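Local coordinates for protein putative glycosyltransferase (GalT1) (Streptococcus parasanguinis FW213, PDB 5HEA) that probably transfers sugar from a nucleotide-sugar donor and is represented here by its C-terminal part, which includes a GT-A type family 2 glycosyltransferase region, at residues A[94-105]-A[208-218]. Numbering follows the deposited sequence.
Sequences DDFVEEFYLEHL and INEGSYYYSQR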
loop_
_atom_site.group_PDB
_atom_site.type_symbol
_atom_site.label_atom_id
_atom_site.label_comp_id
_atom_site.label_asym_id
_atom_site.label_seq_id
_atom_site.Cartn_x
_atom_site.Cartn_y
_atom_site.Cartn_z
ATOM N N ASP A 94 13.296 -18.813 24.471
ATOM C CA ASP A 94 14.401 -19.614 23.915
ATOM C C ASP A 94 15.372 -20.126 24.974
ATOM O O ASP A 94 16.212 -20.990 24.696
ATOM C CB ASP A 94 15.264 -18.736 23.012
ATOM C CG ASP A 94 14.626 -18.454 21.696
ATOM O OD1 ASP A 94 13.855 -19.309 21.226
ATOM O OD2 ASP A 94 14.905 -17.383 21.123
ATOM N N ASP A 95 15.282 -19.560 26.171
ATOM C CA ASP A 95 16.290 -19.747 27.214
ATOM C C ASP A 95 15.773 -20.570 28.388
ATOM O O ASP A 95 14.624 -21.002 28.380
ATOM C CB ASP A 95 16.761 -18.374 27.708
ATOM C CG ASP A 95 17.362 -17.530 26.593
ATOM O OD1 ASP A 95 17.946 -18.121 25.653
ATOM O OD2 ASP A 95 17.260 -16.277 26.656
ATOM N N PHE A 96 16.629 -20.800 29.388
ATOM C CA PHE A 96 16.219 -21.512 30.598
ATOM C C PHE A 96 17.104 -21.134 31.779
ATOM O O PHE A 96 18.152 -20.509 31.607
ATOM C CB PHE A 96 16.189 -23.035 30.383
ATOM C CG PHE A 96 17.497 -23.609 29.912
ATOM C CD1 PHE A 96 17.869 -23.511 28.577
ATOM C CD2 PHE A 96 18.352 -24.249 30.802
ATOM C CE1 PHE A 96 19.067 -24.033 28.136
ATOM C CE2 PHE A 96 19.562 -24.791 30.370
ATOM C CZ PHE A 96 19.923 -24.684 29.036
ATOM N N VAL A 97 16.668 -21.490 32.982
ATOM C CA VAL A 97 17.334 -21.022 34.192
ATOM C C VAL A 97 17.529 -22.120 35.239
ATOM O O VAL A 97 16.864 -23.164 35.203
ATOM C CB VAL A 97 16.539 -19.856 34.846
ATOM C CG1 VAL A 97 16.446 -18.665 33.903
ATOM C CG2 VAL A 97 15.141 -20.320 35.219
ATOM N N GLU A 98 18.437 -21.862 36.181
ATOM C CA GLU A 98 18.630 -22.721 37.346
ATOM C C GLU A 98 17.398 -22.650 38.226
ATOM O O GLU A 98 16.637 -21.695 38.137
ATOM C CB GLU A 98 19.837 -22.249 38.163
ATOM C CG GLU A 98 21.171 -22.436 37.483
ATOM C CD GLU A 98 21.622 -23.879 37.494
ATOM O OE1 GLU A 98 21.000 -24.691 38.212
ATOM O OE2 GLU A 98 22.597 -24.200 36.783
ATOM N N GLU A 99 17.210 -23.642 39.094
ATOM C CA GLU A 99 16.033 -23.675 39.962
ATOM C C GLU A 99 16.066 -22.607 41.057
ATOM O O GLU A 99 15.020 -22.270 41.626
ATOM C CB GLU A 99 15.863 -25.059 40.594
ATOM C CG GLU A 99 16.814 -25.317 41.744
ATOM C CD GLU A 99 16.622 -26.689 42.361
ATOM O OE1 GLU A 99 16.131 -27.592 41.648
ATOM O OE2 GLU A 99 16.960 -26.858 43.556
ATOM N N PHE A 100 17.258 -22.082 41.347
ATOM C CA PHE A 100 17.432 -21.050 42.378
ATOM C C PHE A 100 17.565 -19.636 41.800
ATOM O O PHE A 100 17.888 -18.683 42.512
ATOM C CB PHE A 100 18.654 -21.370 43.245
ATOM C CG PHE A 100 19.898 -21.658 42.458
ATOM C CD1 PHE A 100 20.619 -20.631 41.866
ATOM C CD2 PHE A 100 20.355 -22.960 42.316
ATOM C CE1 PHE A 100 21.771 -20.895 41.141
ATOM C CE2 PHE A 100 21.509 -23.229 41.586
ATOM C CZ PHE A 100 22.214 -22.193 41.001
ATOM N N TYR A 101 17.317 -19.511 40.504
ATOM C CA TYR A 101 17.458 -18.238 39.786
ATOM C C TYR A 101 16.702 -17.074 40.423
ATOM O O TYR A 101 17.290 -16.046 40.781
ATOM C CB TYR A 101 16.976 -18.434 38.344
ATOM C CG TYR A 101 16.892 -17.175 37.504
ATOM C CD1 TYR A 101 18.043 -16.565 37.025
ATOM C CD2 TYR A 101 15.662 -16.640 37.141
ATOM C CE1 TYR A 101 17.978 -15.433 36.231
ATOM C CE2 TYR A 101 15.581 -15.502 36.345
ATOM C CZ TYR A 101 16.748 -14.910 35.895
ATOM O OH TYR A 101 16.703 -13.795 35.112
ATOM N N LEU A 102 15.394 -17.243 40.562
ATOM C CA LEU A 102 14.526 -16.192 41.077
ATOM C C LEU A 102 14.843 -15.860 42.536
ATOM O O LEU A 102 14.924 -14.685 42.927
ATOM C CB LEU A 102 13.074 -16.651 40.962
ATOM C CG LEU A 102 12.012 -15.665 40.486
ATOM C CD1 LEU A 102 12.543 -14.773 39.365
ATOM C CD2 LEU A 102 10.790 -16.452 40.025
ATOM N N GLU A 103 14.991 -16.905 43.340
ATOM C CA GLU A 103 15.320 -16.760 44.756
ATOM C C GLU A 103 16.584 -15.915 44.976
ATOM O O GLU A 103 16.596 -15.005 45.805
ATOM C CB GLU A 103 15.475 -18.146 45.401
ATOM C CG GLU A 103 15.715 -18.107 46.905
ATOM C CD GLU A 103 15.993 -19.482 47.496
ATOM O OE1 GLU A 103 16.049 -20.478 46.735
ATOM O OE2 GLU A 103 16.159 -19.565 48.731
ATOM N N HIS A 104 17.640 -16.211 44.227
ATOM C CA HIS A 104 18.889 -15.460 44.354
ATOM C C HIS A 104 18.772 -13.988 43.976
ATOM O O HIS A 104 19.351 -13.140 44.646
ATOM C CB HIS A 104 20.021 -16.134 43.575
ATOM C CG HIS A 104 20.545 -17.368 44.239
ATOM N ND1 HIS A 104 21.782 -17.906 43.950
ATOM C CD2 HIS A 104 20.005 -18.157 45.199
ATOM C CE1 HIS A 104 21.977 -18.977 44.700
ATOM N NE2 HIS A 104 20.916 -19.150 45.467
ATOM N N LEU A 105 18.032 -13.691 42.903
ATOM C CA LEU A 105 17.739 -12.314 42.505
ATOM C C LEU A 105 16.909 -11.612 43.569
ATOM O O LEU A 105 17.152 -10.444 43.898
ATOM C CB LEU A 105 16.966 -12.279 41.169
ATOM C CG LEU A 105 17.789 -12.519 39.904
ATOM C CD1 LEU A 105 16.891 -12.561 38.670
ATOM C CD2 LEU A 105 18.870 -11.439 39.764
ATOM N N ILE A 208 24.886 -9.795 41.092
ATOM C CA ILE A 208 25.469 -11.081 41.500
ATOM C C ILE A 208 26.116 -11.768 40.303
ATOM O O ILE A 208 25.443 -12.061 39.305
ATOM C CB ILE A 208 24.451 -12.034 42.196
ATOM C CG1 ILE A 208 23.092 -11.974 41.524
ATOM C CG2 ILE A 208 24.275 -11.659 43.659
ATOM C CD1 ILE A 208 22.057 -12.876 42.157
ATOM N N ASN A 209 27.424 -12.006 40.397
ATOM C CA ASN A 209 28.166 -12.608 39.298
ATOM C C ASN A 209 28.039 -14.122 39.273
ATOM O O ASN A 209 29.012 -14.843 39.496
ATOM C CB ASN A 209 29.646 -12.217 39.312
ATOM C CG ASN A 209 30.307 -12.429 37.956
ATOM O OD1 ASN A 209 29.683 -12.188 36.924
ATOM N ND2 ASN A 209 31.554 -12.907 37.950
ATOM N N GLU A 210 26.828 -14.591 39.007
ATOM C CA GLU A 210 26.579 -16.013 38.818
ATOM C C GLU A 210 25.821 -16.190 37.502
ATOM O O GLU A 210 24.930 -15.397 37.176
ATOM C CB GLU A 210 25.772 -16.583 39.989
ATOM C CG GLU A 210 24.442 -15.880 40.233
ATOM C CD GLU A 210 23.663 -16.478 41.403
ATOM O OE1 GLU A 210 24.216 -16.523 42.526
ATOM O OE2 GLU A 210 22.498 -16.896 41.196
ATOM N N GLY A 211 26.187 -17.210 36.735
ATOM C CA GLY A 211 25.519 -17.475 35.470
ATOM C C GLY A 211 24.345 -18.418 35.681
ATOM O O GLY A 211 24.402 -19.575 35.287
ATOM N N SER A 212 23.283 -17.924 36.314
ATOM C CA SER A 212 22.141 -18.760 36.673
ATOM C C SER A 212 21.082 -18.763 35.579
ATOM O O SER A 212 20.135 -19.558 35.602
ATOM C CB SER A 212 21.532 -18.269 37.978
ATOM O OG SER A 212 22.481 -18.385 39.023
ATOM N N TYR A 213 21.252 -17.854 34.632
ATOM C CA TYR A 213 20.405 -17.797 33.441
ATOM C C TYR A 213 21.210 -18.391 32.289
ATOM O O TYR A 213 22.406 -18.105 32.157
ATOM C CB TYR A 213 20.056 -16.338 33.149
ATOM C CG TYR A 213 19.065 -16.110 32.009
ATOM C CD1 TYR A 213 19.490 -16.103 30.682
ATOM C CD2 TYR A 213 17.720 -15.862 32.270
ATOM C CE1 TYR A 213 18.590 -15.868 29.624
ATOM C CE2 TYR A 213 16.805 -15.642 31.229
ATOM C CZ TYR A 213 17.250 -15.644 29.910
ATOM O OH TYR A 213 16.362 -15.412 28.872
ATOM N N TYR A 214 20.565 -19.222 31.469
ATOM C CA TYR A 214 21.223 -19.832 30.313
ATOM C C TYR A 214 20.693 -19.292 28.982
ATOM O O TYR A 214 19.510 -19.424 28.659
ATOM C CB TYR A 214 21.143 -21.363 30.379
ATOM C CG TYR A 214 21.962 -21.920 31.534
ATOM C CD1 TYR A 214 23.346 -22.034 31.434
ATOM C CD2 TYR A 214 21.355 -22.299 32.727
ATOM C CE1 TYR A 214 24.104 -22.520 32.491
ATOM C CE2 TYR A 214 22.102 -22.781 33.790
ATOM C CZ TYR A 214 23.475 -22.886 33.662
ATOM O OH TYR A 214 24.233 -23.371 34.703
ATOM N N TYR A 215 21.596 -18.666 28.236
ATOM C CA TYR A 215 21.298 -18.043 26.959
ATOM C C TYR A 215 21.507 -19.096 25.871
ATOM O O TYR A 215 22.621 -19.583 25.673
ATOM C CB TYR A 215 22.242 -16.848 26.738
ATOM C CG TYR A 215 22.039 -16.104 25.441
ATOM C CD1 TYR A 215 22.741 -16.456 24.296
ATOM C CD2 TYR A 215 21.141 -15.048 25.360
ATOM C CE1 TYR A 215 22.554 -15.777 23.104
ATOM C CE2 TYR A 215 20.942 -14.365 24.172
ATOM C CZ TYR A 215 21.653 -14.732 23.052
ATOM O OH TYR A 215 21.461 -14.052 21.873
ATOM N N SER A 216 20.428 -19.458 25.186
ATOM C CA SER A 216 20.495 -20.421 24.099
ATOM C C SER A 216 21.136 -19.795 22.869
ATOM O O SER A 216 20.653 -18.793 22.346
ATOM C CB SER A 216 19.094 -20.906 23.751
ATOM O OG SER A 216 19.088 -21.565 22.504
ATOM N N GLN A 217 22.223 -20.398 22.404
ATOM C CA GLN A 217 22.985 -19.857 21.287
ATOM C C GLN A 217 22.954 -20.839 20.112
ATOM O O GLN A 217 23.256 -22.019 20.286
ATOM C CB GLN A 217 24.416 -19.631 21.760
ATOM C CG GLN A 217 25.360 -19.074 20.741
ATOM C CD GLN A 217 26.794 -19.153 21.218
ATOM O OE1 GLN A 217 27.182 -20.113 21.890
ATOM N NE2 GLN A 217 27.591 -18.143 20.882
ATOM N N ARG A 218 22.590 -20.373 18.918
ATOM C CA ARG A 218 22.564 -21.272 17.755
ATOM C C ARG A 218 23.026 -20.626 16.451
ATOM O O ARG A 218 22.653 -19.497 16.143
ATOM C CB ARG A 218 21.175 -21.881 17.580
ATOM C CG ARG A 218 20.064 -20.929 17.957
ATOM C CD ARG A 218 18.708 -21.599 17.920
ATOM N NE ARG A 218 17.651 -20.604 18.037
ATOM C CZ ARG A 218 17.207 -20.120 19.191
ATOM N NH1 ARG A 218 17.718 -20.550 20.340
ATOM N NH2 ARG A 218 16.246 -19.209 19.192
HETATM O O HOH W 1 18.621 -17.207 23.167
HETATM O O HOH W 2 19.884 -15.468 39.943
#
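E210 OE2 is gripped by H104 ND1, by the hydroxyl of S212 (OG to OE2 2.6 Å) and by a water that also donates to Y101 O. H104 brings its ring edge-on to the carboxylate, the two planes 59° apart, and its single ND1 proton is shared between the syn lone pairs of OE1 and OE2. Fully extended beyond CG, the E210 side chain reaches H104 in the first turn of helix 101-110. F100, at the N-cap position, lays CD1 over one face of the imidazole and sets its CE1 edge 3.4 Å from S212 OG.

Around the corner at Y213 the backbones pair antiparallel: F96 and Y214 form a hydrogen-bonded pair (Y214 N to F96 O 2.7 Å), V97 and Y213 a non-hydrogen-bonded one, and E98 N bonds S212 O. With CG turned between the backbone N and carbonyl carbon (chi1 57°), the F96 ring places one face under Y214 CB, a CH-pi contact; the two rings are nearly parallel but slid apart. At its far end the Y214 ring directs its hydroxyl to the anti lone pair of E98 OE2 (OH to OE2 2.8 Å).

D95 divides its carboxylate: OD2 accepts from Y213 OH (2.5 Å) through its anti lone pair, while OD1 takes the backbone N of S216 from above the carboxylate plane at 2.9 Å. Y213 OH is also hydrogen-bonded to D92 N. V97 CG1 packs against both rings, centred over one face of Y101 and 3.5 Å from Y213 CD2.

The short strand 96-97 joins the bent strand 204-217 in the mixed sheet of this probable GT-A type glycosyltransferase; helix 20-28 lies against F96 and V97, and C119 of strand 116-125, the parallel neighbour of 204-217, touches Y101, L105 and I208.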